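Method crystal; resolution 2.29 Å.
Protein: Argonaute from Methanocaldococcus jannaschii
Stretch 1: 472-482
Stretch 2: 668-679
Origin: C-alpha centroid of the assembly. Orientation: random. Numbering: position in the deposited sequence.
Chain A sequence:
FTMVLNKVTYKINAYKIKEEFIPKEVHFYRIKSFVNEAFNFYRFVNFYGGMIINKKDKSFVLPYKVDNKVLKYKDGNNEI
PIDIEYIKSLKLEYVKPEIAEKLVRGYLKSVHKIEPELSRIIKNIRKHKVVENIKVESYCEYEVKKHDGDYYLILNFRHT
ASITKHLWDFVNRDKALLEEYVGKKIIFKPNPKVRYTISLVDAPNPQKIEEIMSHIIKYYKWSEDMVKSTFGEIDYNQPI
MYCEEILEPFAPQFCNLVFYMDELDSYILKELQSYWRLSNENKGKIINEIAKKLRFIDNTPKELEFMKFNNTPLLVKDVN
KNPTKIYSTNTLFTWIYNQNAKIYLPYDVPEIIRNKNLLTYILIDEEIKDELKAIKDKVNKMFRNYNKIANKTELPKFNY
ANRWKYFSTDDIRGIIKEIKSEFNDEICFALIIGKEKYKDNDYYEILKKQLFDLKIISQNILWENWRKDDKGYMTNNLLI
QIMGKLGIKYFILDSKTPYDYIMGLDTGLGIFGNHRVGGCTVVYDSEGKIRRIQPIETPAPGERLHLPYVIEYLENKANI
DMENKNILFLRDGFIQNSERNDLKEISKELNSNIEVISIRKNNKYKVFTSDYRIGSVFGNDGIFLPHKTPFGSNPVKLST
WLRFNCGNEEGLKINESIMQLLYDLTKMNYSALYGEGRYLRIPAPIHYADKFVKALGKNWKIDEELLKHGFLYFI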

# COMPACT_ATOMS: atom_id res chain seq x y z
N GLY A 472 21.09 21.90 -1.13
CA GLY A 472 20.69 21.47 0.21
C GLY A 472 19.38 20.71 0.28
O GLY A 472 18.87 20.45 1.38
N TYR A 473 18.83 20.35 -0.90
CA TYR A 473 17.56 19.64 -1.13
C TYR A 473 17.53 18.26 -0.45
O TYR A 473 16.59 17.98 0.29
CB TYR A 473 17.30 19.53 -2.65
CG TYR A 473 15.98 18.89 -3.04
CD1 TYR A 473 14.83 19.65 -3.22
CD2 TYR A 473 15.90 17.52 -3.28
CE1 TYR A 473 13.62 19.07 -3.58
CE2 TYR A 473 14.69 16.92 -3.65
CZ TYR A 473 13.55 17.70 -3.79
OH TYR A 473 12.36 17.11 -4.14
N MET A 474 18.53 17.41 -0.72
CA MET A 474 18.65 16.07 -0.14
C MET A 474 18.93 16.12 1.35
O MET A 474 18.45 15.25 2.08
CB MET A 474 19.74 15.27 -0.85
CG MET A 474 19.61 13.78 -0.66
SD MET A 474 20.47 12.88 -1.95
CE MET A 474 19.55 13.47 -3.43
N THR A 475 19.71 17.12 1.81
CA THR A 475 20.02 17.31 3.23
C THR A 475 18.73 17.57 4.00
O THR A 475 18.50 16.95 5.04
CB THR A 475 21.08 18.39 3.41
OG1 THR A 475 22.26 18.01 2.70
CG2 THR A 475 21.44 18.62 4.87
N ASN A 476 17.88 18.47 3.46
CA ASN A 476 16.57 18.83 3.99
C ASN A 476 15.68 17.56 4.07
O ASN A 476 15.11 17.30 5.13
CB ASN A 476 15.93 19.92 3.11
CG ASN A 476 14.53 20.33 3.52
OD1 ASN A 476 14.34 21.09 4.48
ND2 ASN A 476 13.53 19.87 2.79
N ASN A 477 15.64 16.75 2.99
CA ASN A 477 14.86 15.51 2.94
C ASN A 477 15.38 14.44 3.88
O ASN A 477 14.59 13.66 4.42
CB ASN A 477 14.75 14.97 1.52
CG ASN A 477 13.87 15.79 0.62
OD1 ASN A 477 13.04 16.59 1.07
ND2 ASN A 477 14.01 15.59 -0.68
N LEU A 478 16.69 14.38 4.08
CA LEU A 478 17.33 13.43 4.98
C LEU A 478 16.96 13.77 6.41
O LEU A 478 16.61 12.87 7.16
CB LEU A 478 18.87 13.43 4.79
CG LEU A 478 19.69 12.58 5.78
CD1 LEU A 478 19.36 11.10 5.64
CD2 LEU A 478 21.19 12.85 5.62
N LEU A 479 17.01 15.06 6.78
CA LEU A 479 16.65 15.52 8.11
C LEU A 479 15.17 15.32 8.41
O LEU A 479 14.86 14.91 9.53
CB LEU A 479 17.13 16.96 8.39
CG LEU A 479 18.65 17.13 8.54
CD1 LEU A 479 19.05 18.59 8.57
CD2 LEU A 479 19.18 16.39 9.78
N ILE A 480 14.28 15.52 7.41
CA ILE A 480 12.83 15.28 7.53
C ILE A 480 12.59 13.82 7.93
O ILE A 480 11.84 13.55 8.87
CB ILE A 480 12.05 15.66 6.23
CG1 ILE A 480 11.99 17.19 6.04
CG2 ILE A 480 10.63 15.05 6.24
CD1 ILE A 480 11.70 17.66 4.65
N GLN A 481 13.25 12.90 7.21
CA GLN A 481 13.13 11.47 7.45
C GLN A 481 13.71 11.03 8.79
O GLN A 481 13.09 10.20 9.45
CB GLN A 481 13.67 10.65 6.27
CG GLN A 481 13.15 9.21 6.30
CD GLN A 481 13.00 8.58 4.96
OE1 GLN A 481 12.61 9.20 3.97
NE2 GLN A 481 13.24 7.28 4.91
N ILE A 482 14.84 11.63 9.22
CA ILE A 482 15.48 11.37 10.52
C ILE A 482 14.53 11.75 11.66
O ILE A 482 14.35 10.97 12.60
CB ILE A 482 16.88 12.05 10.62
CG1 ILE A 482 17.91 11.30 9.74
CG2 ILE A 482 17.36 12.17 12.07
CD1 ILE A 482 19.37 11.96 9.63
N MET A 668 1.20 14.72 5.18
CA MET A 668 1.78 14.43 6.51
C MET A 668 2.83 13.31 6.39
O MET A 668 2.80 12.30 7.08
CB MET A 668 0.68 14.13 7.55
CG MET A 668 -0.22 15.34 7.85
SD MET A 668 0.63 16.92 8.22
CE MET A 668 1.45 16.51 9.74
N ASN A 669 3.80 13.56 5.52
CA ASN A 669 4.87 12.67 5.11
C ASN A 669 6.24 13.01 5.74
O ASN A 669 6.67 14.16 5.73
CB ASN A 669 4.98 12.75 3.56
CG ASN A 669 5.88 11.72 2.96
OD1 ASN A 669 6.45 11.89 1.88
ND2 ASN A 669 5.99 10.59 3.60
N TYR A 670 6.93 11.97 6.25
CA TYR A 670 8.29 12.03 6.75
C TYR A 670 9.17 11.12 5.89
O TYR A 670 10.35 11.04 6.13
CB TYR A 670 8.37 11.66 8.23
CG TYR A 670 7.85 12.74 9.15
CD1 TYR A 670 8.70 13.75 9.61
CD2 TYR A 670 6.53 12.74 9.59
CE1 TYR A 670 8.23 14.74 10.48
CE2 TYR A 670 6.06 13.74 10.44
CZ TYR A 670 6.91 14.74 10.88
OH TYR A 670 6.44 15.72 11.72
N SER A 671 8.60 10.46 4.86
CA SER A 671 9.29 9.60 3.88
C SER A 671 9.74 10.48 2.70
O SER A 671 9.47 10.17 1.53
CB SER A 671 8.38 8.47 3.40
OG SER A 671 7.69 7.83 4.46
N ALA A 672 10.42 11.58 3.02
CA ALA A 672 10.91 12.58 2.07
C ALA A 672 11.96 12.05 1.09
O ALA A 672 12.07 12.58 -0.02
CB ALA A 672 11.45 13.77 2.83
N LEU A 673 12.71 11.00 1.48
CA LEU A 673 13.75 10.38 0.65
C LEU A 673 13.21 9.32 -0.32
O LEU A 673 13.88 9.02 -1.31
CB LEU A 673 14.85 9.77 1.54
CG LEU A 673 15.72 10.73 2.34
CD1 LEU A 673 16.29 10.04 3.56
CD2 LEU A 673 16.85 11.32 1.47
N TYR A 674 12.01 8.76 -0.05
CA TYR A 674 11.38 7.74 -0.88
C TYR A 674 10.22 8.28 -1.72
O TYR A 674 9.84 9.45 -1.59
CB TYR A 674 10.86 6.56 -0.02
CG TYR A 674 11.84 5.96 0.96
CD1 TYR A 674 13.16 5.69 0.59
CD2 TYR A 674 11.43 5.58 2.23
CE1 TYR A 674 14.06 5.12 1.49
CE2 TYR A 674 12.31 4.98 3.13
CZ TYR A 674 13.63 4.77 2.76
OH TYR A 674 14.51 4.19 3.65
N GLY A 675 9.67 7.39 -2.55
CA GLY A 675 8.51 7.62 -3.41
C GLY A 675 8.67 8.67 -4.48
O GLY A 675 9.79 9.10 -4.79
N GLU A 676 7.52 9.08 -5.07
CA GLU A 676 7.43 10.07 -6.14
C GLU A 676 7.18 11.48 -5.59
O GLU A 676 6.03 11.87 -5.33
CB GLU A 676 6.37 9.66 -7.17
N GLY A 677 8.27 12.22 -5.40
CA GLY A 677 8.25 13.59 -4.89
C GLY A 677 8.13 13.72 -3.39
O GLY A 677 8.59 12.85 -2.63
N ARG A 678 7.50 14.82 -2.96
CA ARG A 678 7.31 15.22 -1.56
C ARG A 678 6.12 14.56 -0.84
O ARG A 678 6.25 14.20 0.33
CB ARG A 678 7.18 16.76 -1.49
CG ARG A 678 7.52 17.35 -0.13
CD ARG A 678 8.12 18.73 -0.26
NE ARG A 678 9.41 18.70 -0.94
CZ ARG A 678 10.57 18.46 -0.35
NH1 ARG A 678 10.63 18.24 0.96
NH2 ARG A 678 11.69 18.43 -1.06
N TYR A 679 4.95 14.48 -1.52
CA TYR A 679 3.71 13.96 -0.93
C TYR A 679 3.44 12.50 -1.30
O TYR A 679 3.97 12.01 -2.30
CB TYR A 679 2.51 14.90 -1.20
CG TYR A 679 2.85 16.38 -1.18
CD1 TYR A 679 3.64 16.92 -0.17
CD2 TYR A 679 2.38 17.24 -2.17
CE1 TYR A 679 4.01 18.27 -0.18
CE2 TYR A 679 2.72 18.59 -2.18
CZ TYR A 679 3.54 19.10 -1.18
OH TYR A 679 3.88 20.44 -1.17

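The apolar centre of the contact forms where Ala 672 meets the helix 473-482. The CA atoms of Asn 477 and Ala 672 lie 5.0 Å apart, and both CA-to-CB bonds point toward the opposing stretch. So close a backbone approach is compatible with the single methyl of alanine: Ala 672 CB sits 3.5 Å from Asn 477 O and 3.7 Å from Ile 480 CG2. Ile 480 also reaches the aromatic ring of Tyr 670, with Ile 480 CG2 4.1 Å from Tyr 670 CD1. Leu 673 extends the apolar surface, its CD1 lying 3.9 Å from Leu 478 CD1 and its CD2 4.3 Å from Met 474 CG.

The second close backbone approach pairs Gln 481 with Tyr 670, whose CA atoms are 4.9 Å apart. Here Tyr 670 O lies 3.1 Å from Gln 481 CA, with an angle of 141° at the hydrogen, a CA-H...O contact. Ile 480 O approaches the edge of the Tyr 670 ring, 3.2 Å from Tyr 670 CD1, where the ring's slightly positive hydrogens face an acceptor.

Stretch 2 has no regular secondary structure, and a side chain of the helix supplies an acceptor for its backbone: Leu 673 N donates to Gln 481 OE1 at 3.1 Å with an N-H...O angle of 158°. The amide of Gln 481 also lies over one face of the Tyr 674 ring, with NE2 3.1 Å from CE2.

At the polar edge, Arg 678 turns its guanidinium to the helix. Arg 678 NH1 donates to Asn 477 OD1 at 2.9 Å (133°), and NH2 adds a weak bond to that oxygen at 3.1 Å (127°). The acceptor lies near the guanidinium plane, as expected for in-plane N-H groups. Tyr 473 CE1 also approaches this edge, 3.2 Å from Arg 678 NH2.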